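Local coordinates for prolyl endopeptidase (Myxococcus xanthus, PDB 2BKL), which probably cleaves oligopeptides on the carboxyl side of proline, and far less readily of alanine, as a serine endopeptidase, at residues A[120-125]-A[137-143]; A[533-539]-A[554-560]; A[609-615]-A[643-649]; A[615-619]-A[649-653]. All blocks are in the same frame, centred on the assembly; numbering follows the deposited sequence. Where two conformers were deposited one is given.

Interaction 1. Residues A[120-125]-A[137-143]; sequences TVSLGT and FAQKPNA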
# COMPACT_ATOMS: atom_id res chain seq x y z
N THR A 120 -14.28 14.76 -6.62
CA THR A 120 -14.50 13.35 -6.91
C THR A 120 -13.74 12.78 -8.11
O THR A 120 -14.07 11.70 -8.60
CB THR A 120 -15.99 13.05 -7.08
OG1 THR A 120 -16.55 13.89 -8.09
CG2 THR A 120 -16.77 13.35 -5.77
N VAL A 121 -12.75 13.51 -8.61
CA VAL A 121 -11.83 12.99 -9.61
C VAL A 121 -10.41 13.30 -9.14
O VAL A 121 -10.10 14.45 -8.83
CB VAL A 121 -12.07 13.58 -11.02
CG1 VAL A 121 -11.16 12.88 -12.07
CG2 VAL A 121 -13.53 13.46 -11.39
N SER A 122 -9.58 12.28 -9.09
CA SER A 122 -8.23 12.38 -8.56
C SER A 122 -7.15 12.15 -9.61
O SER A 122 -7.36 11.54 -10.64
CB SER A 122 -8.04 11.36 -7.45
OG SER A 122 -8.83 11.73 -6.33
N LEU A 123 -5.96 12.63 -9.30
CA LEU A 123 -4.78 12.37 -10.08
C LEU A 123 -4.15 11.07 -9.61
O LEU A 123 -3.94 10.86 -8.41
CB LEU A 123 -3.79 13.52 -9.91
CG LEU A 123 -2.38 13.33 -10.47
CD1 LEU A 123 -2.42 13.17 -12.00
CD2 LEU A 123 -1.52 14.49 -10.07
N GLY A 124 -3.86 10.17 -10.54
CA GLY A 124 -3.13 8.95 -10.27
C GLY A 124 -1.67 9.07 -10.66
O GLY A 124 -0.99 10.07 -10.37
N THR A 125 -1.14 8.04 -11.30
CA THR A 125 0.22 8.05 -11.78
C THR A 125 0.47 9.18 -12.80
O THR A 125 -0.44 9.55 -13.56
CB THR A 125 0.54 6.70 -12.46
OG1 THR A 125 1.96 6.54 -12.59
CG2 THR A 125 0.01 6.65 -13.88
N PHE A 137 -0.66 11.02 -17.70
CA PHE A 137 -1.18 10.95 -16.35
C PHE A 137 -2.53 10.27 -16.31
O PHE A 137 -3.25 10.24 -17.31
CB PHE A 137 -1.28 12.34 -15.71
CG PHE A 137 -2.29 13.22 -16.34
CD1 PHE A 137 -1.96 13.97 -17.44
CD2 PHE A 137 -3.57 13.35 -15.82
CE1 PHE A 137 -2.86 14.80 -18.05
CE2 PHE A 137 -4.47 14.19 -16.41
CZ PHE A 137 -4.11 14.91 -17.55
N ALA A 138 -2.88 9.72 -15.16
CA ALA A 138 -4.16 9.04 -14.96
C ALA A 138 -5.14 9.95 -14.24
O ALA A 138 -4.79 10.65 -13.27
CB ALA A 138 -3.97 7.81 -14.16
N GLN A 139 -6.38 9.96 -14.71
CA GLN A 139 -7.51 10.51 -13.95
C GLN A 139 -8.31 9.36 -13.38
O GLN A 139 -8.63 8.42 -14.11
CB GLN A 139 -8.44 11.33 -14.83
CG GLN A 139 -7.98 12.66 -15.29
CD GLN A 139 -9.17 13.47 -15.78
OE1 GLN A 139 -9.83 13.07 -16.73
NE2 GLN A 139 -9.47 14.57 -15.10
N LYS A 140 -8.66 9.43 -12.10
CA LYS A 140 -9.29 8.32 -11.36
C LYS A 140 -10.52 8.82 -10.62
O LYS A 140 -10.38 9.51 -9.60
CB LYS A 140 -8.30 7.74 -10.36
CG LYS A 140 -7.02 7.21 -11.00
CD LYS A 140 -6.18 6.29 -10.13
CE LYS A 140 -5.99 6.80 -8.75
NZ LYS A 140 -5.47 5.70 -7.88
N PRO A 141 -11.72 8.52 -11.11
CA PRO A 141 -12.94 8.85 -10.37
C PRO A 141 -12.91 8.25 -8.99
O PRO A 141 -12.53 7.07 -8.85
CB PRO A 141 -14.04 8.24 -11.24
CG PRO A 141 -13.49 8.34 -12.62
CD PRO A 141 -12.02 7.98 -12.45
N ASN A 142 -13.26 9.07 -8.00
CA ASN A 142 -13.37 8.67 -6.61
C ASN A 142 -12.06 8.17 -6.03
O ASN A 142 -12.05 7.52 -4.99
CB ASN A 142 -14.49 7.63 -6.46
CG ASN A 142 -15.82 8.16 -6.92
OD1 ASN A 142 -16.30 9.18 -6.41
ND2 ASN A 142 -16.41 7.51 -7.92
N ALA A 143 -10.93 8.50 -6.66
CA ALA A 143 -9.62 7.94 -6.29
C ALA A 143 -9.64 6.41 -6.23
O ALA A 143 -8.86 5.78 -5.52
CB ALA A 143 -9.12 8.54 -4.96
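The F137 ring is met at a slant by L123, whose CD1 lies 4.0 Å from F137 CD2, the two side chains crossing at about a right angle; W159 adds a T-shaped stack to the same ring. F137 CG sits between its backbone N and carbonyl carbon (chi1 67°), which turns CD2 toward that leucine methyl, a methyl CB touches too. Further along this face the Q139 amide passes V121, with Q139 NE2 3.9 Å from V121 CG1.

On the other face K140 bends at chi3 and lays CE 3.9 Å from G124 CA, where a glycine leaves it room. S122 OG touches A143 CB at 3.5 Å, while its polar partners are D655 and K93. Antiparallel backbone bonds run the length of the pair, from A138 N to T125 O at one end to N142 N and T120 O (2.8 Å) at the other. K140 O takes S122 N on one face of its plane and A143 N, closing a type II turn, on the opposite one.

This hairpin belongs to a beta-propeller sheet: strand 148-153 flanks F137 and Q139, strand 107-110 packs on L123 and F137, and N142 reaches H615 and N648 of the peptidase domain.

Interaction 2. Residues A[533-539]-A[554-560]; sequences SNGGLLV and VCAVPLL. With ZAH (N-[(benzyloxy)carbonyl]-L-alanyl-L-proline), chain C.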
# COMPACT_ATOMS: atom_id res chain seq x y z
N SER A 533 -7.55 -3.60 4.86
CA SER A 533 -7.36 -4.48 3.69
C SER A 533 -6.90 -5.91 4.12
O SER A 533 -7.77 -6.71 4.83
CB SER A 533 -6.40 -3.79 2.70
OG SER A 533 -6.40 -4.47 1.44
N ASN A 534 -5.67 -6.35 3.83
CA ASN A 534 -5.12 -7.50 4.52
C ASN A 534 -4.99 -7.24 6.04
O ASN A 534 -5.03 -8.19 6.83
CB ASN A 534 -3.75 -7.80 3.88
CG ASN A 534 -3.01 -8.89 4.59
OD1 ASN A 534 -3.39 -10.03 4.56
ND2 ASN A 534 -1.93 -8.51 5.29
N GLY A 535 -4.84 -5.98 6.44
CA GLY A 535 -4.85 -5.62 7.86
C GLY A 535 -6.25 -5.69 8.46
O GLY A 535 -6.44 -5.81 9.66
N GLY A 536 -7.26 -5.52 7.61
CA GLY A 536 -8.64 -5.69 8.03
C GLY A 536 -8.91 -7.14 8.34
O GLY A 536 -9.54 -7.47 9.31
N LEU A 537 -8.40 -8.04 7.48
CA LEU A 537 -8.41 -9.47 7.74
C LEU A 537 -7.73 -9.75 9.08
O LEU A 537 -8.25 -10.49 9.91
CB LEU A 537 -7.70 -10.21 6.60
CG LEU A 537 -7.36 -11.66 6.84
CD1 LEU A 537 -8.61 -12.48 7.10
CD2 LEU A 537 -6.61 -12.21 5.67
N LEU A 538 -6.55 -9.15 9.27
CA LEU A 538 -5.80 -9.30 10.52
C LEU A 538 -6.64 -9.04 11.75
O LEU A 538 -6.71 -9.86 12.66
CB LEU A 538 -4.59 -8.39 10.53
CG LEU A 538 -3.86 -8.28 11.87
CD1 LEU A 538 -3.22 -9.60 12.24
CD2 LEU A 538 -2.82 -7.18 11.75
N VAL A 539 -7.28 -7.88 11.80
CA VAL A 539 -8.04 -7.52 13.01
C VAL A 539 -9.34 -8.31 13.14
O VAL A 539 -9.79 -8.57 14.26
CB VAL A 539 -8.22 -5.99 13.22
CG1 VAL A 539 -6.88 -5.33 13.30
CG2 VAL A 539 -9.09 -5.36 12.14
N VAL A 554 -10.85 -1.41 15.04
CA VAL A 554 -11.13 -0.57 13.89
C VAL A 554 -10.66 -1.35 12.66
O VAL A 554 -9.48 -1.68 12.54
CB VAL A 554 -10.44 0.80 13.96
CG1 VAL A 554 -10.87 1.65 12.75
CG2 VAL A 554 -10.79 1.51 15.27
N CYS A 555 -11.60 -1.63 11.74
CA CYS A 555 -11.36 -2.59 10.64
C CYS A 555 -11.70 -1.84 9.37
O CYS A 555 -12.87 -1.52 9.14
CB CYS A 555 -12.25 -3.82 10.86
SG CYS A 555 -12.15 -5.07 9.58
N ALA A 556 -10.71 -1.53 8.55
CA ALA A 556 -10.89 -0.73 7.34
C ALA A 556 -10.80 -1.56 6.08
O ALA A 556 -9.98 -2.48 5.95
CB ALA A 556 -9.85 0.40 7.27
N VAL A 557 -11.68 -1.20 5.13
CA VAL A 557 -11.75 -1.78 3.78
C VAL A 557 -11.27 -3.23 3.74
O VAL A 557 -10.31 -3.56 3.03
CB VAL A 557 -11.06 -0.89 2.75
CG1 VAL A 557 -11.91 0.36 2.49
CG2 VAL A 557 -9.67 -0.53 3.13
N PRO A 558 -11.93 -4.12 4.48
CA PRO A 558 -11.34 -5.43 4.80
C PRO A 558 -11.69 -6.60 3.89
O PRO A 558 -12.75 -6.61 3.23
CB PRO A 558 -11.94 -5.71 6.16
CG PRO A 558 -13.40 -5.16 6.02
CD PRO A 558 -13.16 -3.88 5.26
N LEU A 559 -10.84 -7.63 3.93
CA LEU A 559 -11.18 -8.99 3.51
C LEU A 559 -11.58 -9.77 4.74
O LEU A 559 -10.82 -9.82 5.71
CB LEU A 559 -9.97 -9.65 2.86
CG LEU A 559 -9.55 -9.08 1.51
CD1 LEU A 559 -8.16 -9.53 1.11
CD2 LEU A 559 -10.58 -9.44 0.43
N LEU A 560 -12.77 -10.42 4.72
CA LEU A 560 -13.27 -11.14 5.90
C LEU A 560 -13.93 -12.48 5.60
O LEU A 560 -13.93 -13.34 6.46
CB LEU A 560 -14.17 -10.26 6.78
CG LEU A 560 -13.53 -9.00 7.33
CD1 LEU A 560 -14.53 -7.97 7.79
CD2 LEU A 560 -12.56 -9.30 8.42
C1 ZAH C . -5.14 -4.66 0.74
O2 ZAH C . -4.26 -5.31 1.63
C3 ZAH C . -5.36 -5.44 -0.57
C4 ZAH C . -6.03 -6.80 -0.32
C5 ZAH C . -4.90 -7.81 -0.16
C6 ZAH C . -3.70 -7.25 -0.88
N7 ZAH C . -4.11 -5.90 -1.22
C8 ZAH C . -3.37 -5.10 -1.98
O9 ZAH C . -3.86 -3.91 -2.30
C10 ZAH C . -2.12 -5.61 -2.73
C11 ZAH C . -1.00 -5.49 -1.70
N14 ZAH C . -1.79 -4.79 -3.87
C15 ZAH C . -2.49 -4.85 -4.98
O16 ZAH C . -3.46 -5.72 -5.13
O17 ZAH C . -2.14 -3.96 -6.04
C18 ZAH C . -3.06 -3.98 -7.16
C19 ZAH C . -2.82 -2.81 -8.13
C20 ZAH C . -1.62 -2.76 -8.85
C21 ZAH C . -1.38 -1.71 -9.73
C22 ZAH C . -2.35 -0.71 -9.90
C23 ZAH C . -3.56 -0.77 -9.20
C24 ZAH C . -3.79 -1.82 -8.32
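S533, carrying the bound ligand, sits against A556 and V557 in what fits the nucleophile elbow of an alpha/beta-hydrolase: a sharp turn from strand 527-532 into helix 534-545, braced here by the end of strand 552-556 and the loop after it. The positive phi of S533 (70°) marks the strain of the turn. S533 N donates to A556 O at 2.9 Å, its CA lies 3.2 Å from V557 O, and S533 O receives a weak bond from L559 N, so the backbone of this one residue is gripped from several directions.

Packing is also close at G536, where no side chain intervenes. Its CA rests 3.8 Å from P558 CB, C555 SG and L560 CD2 both touch its carbonyl oxygen, and a side chain here would run into P558 CB and A556 O. Next to it L537 brings its CB to 3.3 Å from L559 O.

The two ends are looser. Toward the later helix turns, V539 offers mainly one methyl, CG2, to C555 CB, while V554 turns its side chain away to Y530 and M611. At the other end V557 is partly exposed and leans on H651.

The helix start faces the acyl group. L559, buried, turns CD1 to the pyrrolidine ring of the ligand. N534 N donates a hydrogen bond of 2.8 Å to ligand O2, consistent with an oxyanion hole to which Y453 may contribute. S533 OG, anti to the backbone N (chi1 -168°), is joined covalently to ligand C1, 1.5 Å away.

Interaction 3. Residues A[609-615]-A[643-649]; sequences LMMAADH and LRIEANA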
# COMPACT_ATOMS: atom_id res chain seq x y z
N LEU A 609 -15.62 -0.72 14.93
CA LEU A 609 -15.88 0.31 13.94
C LEU A 609 -15.33 -0.16 12.59
O LEU A 609 -14.13 -0.35 12.43
CB LEU A 609 -15.23 1.64 14.33
CG LEU A 609 -15.31 2.80 13.34
CD1 LEU A 609 -16.76 3.12 12.99
CD2 LEU A 609 -14.58 4.05 13.87
N MET A 610 -16.23 -0.38 11.63
CA MET A 610 -15.90 -0.83 10.28
C MET A 610 -15.79 0.43 9.44
O MET A 610 -16.79 1.16 9.28
CB MET A 610 -17.09 -1.58 9.71
CG MET A 610 -17.28 -3.08 9.85
SD MET A 610 -16.04 -4.00 10.58
CE MET A 610 -15.84 -5.22 9.26
N MET A 611 -14.66 0.67 8.83
CA MET A 611 -14.45 1.84 7.99
C MET A 611 -14.42 1.41 6.53
O MET A 611 -13.39 0.99 5.98
CB MET A 611 -13.20 2.59 8.36
CG MET A 611 -13.13 2.83 9.81
SD MET A 611 -12.19 4.19 10.52
CE MET A 611 -12.74 5.66 9.58
N ALA A 612 -15.56 1.56 5.89
CA ALA A 612 -15.76 1.12 4.52
C ALA A 612 -15.74 2.30 3.57
O ALA A 612 -15.77 3.46 3.97
CB ALA A 612 -17.06 0.37 4.41
N ALA A 613 -15.62 1.98 2.29
CA ALA A 613 -15.55 2.94 1.19
C ALA A 613 -16.52 2.51 0.11
O ALA A 613 -16.51 1.35 -0.31
CB ALA A 613 -14.15 2.98 0.64
N ASP A 614 -17.32 3.45 -0.37
CA ASP A 614 -18.40 3.14 -1.31
C ASP A 614 -17.98 2.77 -2.72
O ASP A 614 -18.77 2.17 -3.45
CB ASP A 614 -19.48 4.24 -1.35
CG ASP A 614 -19.02 5.54 -1.97
OD1 ASP A 614 -17.83 5.66 -2.35
OD2 ASP A 614 -19.82 6.50 -2.09
N HIS A 615 -16.76 3.11 -3.12
CA HIS A 615 -16.30 2.85 -4.48
C HIS A 615 -15.01 2.05 -4.49
O HIS A 615 -14.19 2.18 -5.38
CB HIS A 615 -16.08 4.16 -5.24
CG HIS A 615 -17.31 4.69 -5.90
ND1 HIS A 615 -18.12 5.63 -5.32
CD2 HIS A 615 -17.85 4.41 -7.11
CE1 HIS A 615 -19.12 5.91 -6.13
NE2 HIS A 615 -18.98 5.19 -7.23
N LEU A 643 -21.01 0.30 11.01
CA LEU A 643 -20.53 0.32 9.65
C LEU A 643 -20.59 1.75 9.12
O LEU A 643 -21.66 2.28 8.85
CB LEU A 643 -21.38 -0.62 8.76
CG LEU A 643 -21.04 -0.62 7.27
CD1 LEU A 643 -19.65 -1.14 6.99
CD2 LEU A 643 -22.06 -1.44 6.48
N ARG A 644 -19.43 2.38 9.00
CA ARG A 644 -19.29 3.72 8.46
C ARG A 644 -18.86 3.65 6.99
O ARG A 644 -17.81 3.07 6.70
CB ARG A 644 -18.24 4.43 9.26
CG ARG A 644 -18.03 5.90 8.92
CD ARG A 644 -16.73 6.43 9.50
NE ARG A 644 -16.55 7.86 9.36
CZ ARG A 644 -16.09 8.48 8.28
NH1 ARG A 644 -15.74 7.83 7.19
NH2 ARG A 644 -15.98 9.79 8.31
N ILE A 645 -19.63 4.22 6.08
CA ILE A 645 -19.33 4.13 4.67
C ILE A 645 -18.89 5.48 4.15
O ILE A 645 -19.67 6.44 4.14
CB ILE A 645 -20.53 3.58 3.88
CG1 ILE A 645 -21.03 2.24 4.47
CG2 ILE A 645 -20.18 3.46 2.38
CD1 ILE A 645 -22.35 1.73 3.82
N GLU A 646 -17.64 5.59 3.74
CA GLU A 646 -17.14 6.85 3.22
C GLU A 646 -17.65 7.06 1.81
O GLU A 646 -17.57 6.16 0.98
CB GLU A 646 -15.61 6.82 3.22
CG GLU A 646 -14.90 8.08 2.76
CD GLU A 646 -14.72 9.13 3.84
OE1 GLU A 646 -14.30 8.77 4.96
OE2 GLU A 646 -14.91 10.33 3.52
N ALA A 647 -18.15 8.26 1.54
CA ALA A 647 -18.69 8.58 0.24
C ALA A 647 -17.59 8.96 -0.76
O ALA A 647 -16.56 9.51 -0.37
CB ALA A 647 -19.69 9.72 0.35
N ASN A 648 -17.82 8.63 -2.01
CA ASN A 648 -16.92 8.95 -3.12
C ASN A 648 -15.50 8.54 -2.84
O ASN A 648 -14.58 9.32 -3.00
CB ASN A 648 -17.04 10.43 -3.45
CG ASN A 648 -18.46 10.81 -3.79
OD1 ASN A 648 -19.04 10.27 -4.72
ND2 ASN A 648 -19.04 11.67 -2.99
N ALA A 649 -15.34 7.30 -2.42
CA ALA A 649 -14.07 6.83 -1.92
C ALA A 649 -13.69 5.50 -2.52
O ALA A 649 -14.47 4.55 -2.53
CB ALA A 649 -14.12 6.73 -0.41
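D614 and the bend 647-649 close the carboxyl end of a parallel strand pair, 609-613 beside 643-646, from a beta-alpha-beta unit at the edge of the alpha/beta-hydrolase sheet. Following D614 outward, CB lies 3.6 Å from E646 O and also touches I645 CG2. With CG held between the backbone N and the carbonyl carbon (chi1 69°), the carboxylate swings toward the bend 647-649 rather than out along the strand. CG comes close to N648 N, and then the oxygens divide the work: OD1 takes the A649 N-H at 3.0 Å and OD2 the N648 N-H at 2.9 Å, each on its syn side and somewhat out of the carboxylate plane. OD2 also rests on A647 CA, and H615 ND1 gives OD1 a weak bond. An asparagine in its place would probably leave one of the two N-H groups facing another donor and let the bend 647-649 drift from strand 609-613.

Backbone bonds continue the pairing: R644 N to M610 O, A612 N to R644 O, E646 N to A612 O, D614 N to E646 O; beyond the strands, H615 N bonds A649 O at 2.8 Å. On the side facing helices 622-632 and 33-51, L643 CD1 fills in over A612 CB at 4.0 Å. On the side facing helix 657-674, A613 CB meets A649 CB at 3.9 Å, and the extended R644 has D666 as the salt-bridge partner of its NE. At its tip R644 NH1 forms a salt bridge with E646 OE1 (2.8 Å): OE1 lies near the guanidinium plane, whereas NH1 comes from above the carboxylate.

Interaction 4. Residues A[615-619]-A[649-653]; sequences HDDRV and AGHGG. With ZAH (N-[(benzyloxy)carbonyl]-L-alanyl-L-proline), chain C.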
# COMPACT_ATOMS: atom_id res chain seq x y z
N HIS A 615 -16.76 3.11 -3.12
CA HIS A 615 -16.30 2.85 -4.48
C HIS A 615 -15.01 2.05 -4.49
O HIS A 615 -14.19 2.18 -5.38
CB HIS A 615 -16.08 4.16 -5.24
CG HIS A 615 -17.31 4.69 -5.90
ND1 HIS A 615 -18.12 5.63 -5.32
CD2 HIS A 615 -17.85 4.41 -7.11
CE1 HIS A 615 -19.12 5.91 -6.13
NE2 HIS A 615 -18.98 5.19 -7.23
N ASP A 616 -14.86 1.16 -3.52
CA ASP A 616 -13.69 0.27 -3.49
C ASP A 616 -13.84 -0.81 -4.56
O ASP A 616 -14.58 -1.79 -4.40
CB ASP A 616 -13.52 -0.32 -2.10
CG ASP A 616 -12.19 -1.02 -1.91
OD1 ASP A 616 -11.51 -1.36 -2.93
OD2 ASP A 616 -11.77 -1.24 -0.76
N ASP A 617 -13.14 -0.60 -5.66
CA ASP A 617 -13.12 -1.55 -6.78
C ASP A 617 -11.94 -2.53 -6.74
O ASP A 617 -11.59 -3.17 -7.74
CB ASP A 617 -13.17 -0.82 -8.16
CG ASP A 617 -12.01 0.13 -8.40
OD1 ASP A 617 -11.23 0.40 -7.46
OD2 ASP A 617 -11.83 0.64 -9.55
N ARG A 618 -11.34 -2.66 -5.59
CA ARG A 618 -10.25 -3.60 -5.36
C ARG A 618 -10.71 -4.69 -4.40
O ARG A 618 -10.79 -5.86 -4.77
CB ARG A 618 -9.02 -2.88 -4.84
CG ARG A 618 -7.77 -3.75 -4.88
CD ARG A 618 -6.47 -3.14 -4.33
NE ARG A 618 -6.17 -1.84 -4.91
CZ ARG A 618 -5.18 -1.05 -4.51
NH1 ARG A 618 -4.32 -1.43 -3.59
NH2 ARG A 618 -5.02 0.15 -5.07
N VAL A 619 -11.01 -4.28 -3.16
CA VAL A 619 -11.55 -5.14 -2.13
C VAL A 619 -13.04 -4.95 -2.04
O VAL A 619 -13.53 -3.86 -1.71
CB VAL A 619 -10.89 -4.83 -0.76
CG1 VAL A 619 -11.59 -5.59 0.38
CG2 VAL A 619 -9.39 -5.20 -0.81
N ALA A 649 -15.34 7.30 -2.42
CA ALA A 649 -14.07 6.83 -1.92
C ALA A 649 -13.69 5.50 -2.52
O ALA A 649 -14.47 4.55 -2.53
CB ALA A 649 -14.12 6.73 -0.41
N GLY A 650 -12.45 5.43 -3.00
CA GLY A 650 -11.82 4.18 -3.37
C GLY A 650 -11.15 3.51 -2.19
O GLY A 650 -11.34 3.90 -1.03
N HIS A 651 -10.35 2.50 -2.52
CA HIS A 651 -9.68 1.65 -1.54
C HIS A 651 -8.84 2.45 -0.57
O HIS A 651 -8.75 2.11 0.62
CB HIS A 651 -8.81 0.62 -2.24
CG HIS A 651 -8.28 -0.42 -1.31
ND1 HIS A 651 -9.11 -1.28 -0.63
CD2 HIS A 651 -7.02 -0.68 -0.89
CE1 HIS A 651 -8.38 -2.04 0.17
NE2 HIS A 651 -7.11 -1.72 0.02
N GLY A 652 -8.25 3.54 -1.04
CA GLY A 652 -7.45 4.38 -0.18
C GLY A 652 -8.13 5.66 0.28
O GLY A 652 -7.44 6.58 0.69
N GLY A 653 -9.45 5.74 0.21
CA GLY A 653 -10.18 6.91 0.66
C GLY A 653 -10.58 7.87 -0.46
O GLY A 653 -10.41 7.57 -1.65
C1 ZAH C . -5.14 -4.66 0.74
O2 ZAH C . -4.26 -5.31 1.63
C3 ZAH C . -5.36 -5.44 -0.57
C4 ZAH C . -6.03 -6.80 -0.32
C5 ZAH C . -4.90 -7.81 -0.16
C6 ZAH C . -3.70 -7.25 -0.88
N7 ZAH C . -4.11 -5.90 -1.22
C8 ZAH C . -3.37 -5.10 -1.98
O9 ZAH C . -3.86 -3.91 -2.30
C10 ZAH C . -2.12 -5.61 -2.73
C11 ZAH C . -1.00 -5.49 -1.70
N14 ZAH C . -1.79 -4.79 -3.87
C15 ZAH C . -2.49 -4.85 -4.98
O16 ZAH C . -3.46 -5.72 -5.13
O17 ZAH C . -2.14 -3.96 -6.04
C18 ZAH C . -3.06 -3.98 -7.16
C19 ZAH C . -2.82 -2.81 -8.13
C20 ZAH C . -1.62 -2.76 -8.85
C21 ZAH C . -1.38 -1.71 -9.73
C22 ZAH C . -2.35 -0.71 -9.90
C23 ZAH C . -3.56 -0.77 -9.20
C24 ZAH C . -3.79 -1.82 -8.32
O HOH W 1 -9.94 1.51 -5.22
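D616 and H651 both carry CG anti to the backbone N (chi1 -168° and -171°), which sets carboxylate and imidazole side by side, pointing the same way, their planes 56° apart. H651 ND1 gives D616 OD2 a nearly straight bond of 2.7 Å, in the ring plane and on the syn side of the oxygen. R618 N, in an Asx turn, and V619 N, completing an Asx motif, hold D616 OD1 from one face of the carboxylate and help fix its rotation. Swapping D616 for an alanine would probably leave H651 ND1 and these two amides without their acceptors and the ring free to turn.

V619 CG2 lies 3.5 Å from H651 CE1. The R618 side chain runs across that of H651: one guanidinium face meets H651 CD2 off centre, the other C24 of the ligand's benzyl ring. R618 NH1 bonds ligand O9 at 2.8 Å, and D145 from the propeller pairs with its NE. A water joins H651 N to D617 OD1.

With ND1 engaged by D616, the opposite ring nitrogen, H651 NE2, faces the acyl carbon C1 at 3.6 Å, consistent with the charge relay of a Ser-His-Asp triad in which D616 positions H651 beside S533.

From the N terminus, interaction 1 comes first and closes a short hairpin in the propeller. The other three lie in the peptidase domain. Interaction 2 closes helix 534-545 back on strand 552-556, and that strand hydrogen-bonds to strand 607-613, so interactions 2 and 3 share one sheet. Interactions 3 and 4 cross: their segments alternate along the chain and share H615 and A649, and each brings together chain from before and after helix 622-632. Interaction 4 carries the loops beyond those two strands to S533 and the ligand, which interaction 2 also touches. Interaction 1 reaches across the domain boundary, with N142 against H615 and N648 and A143 against G653.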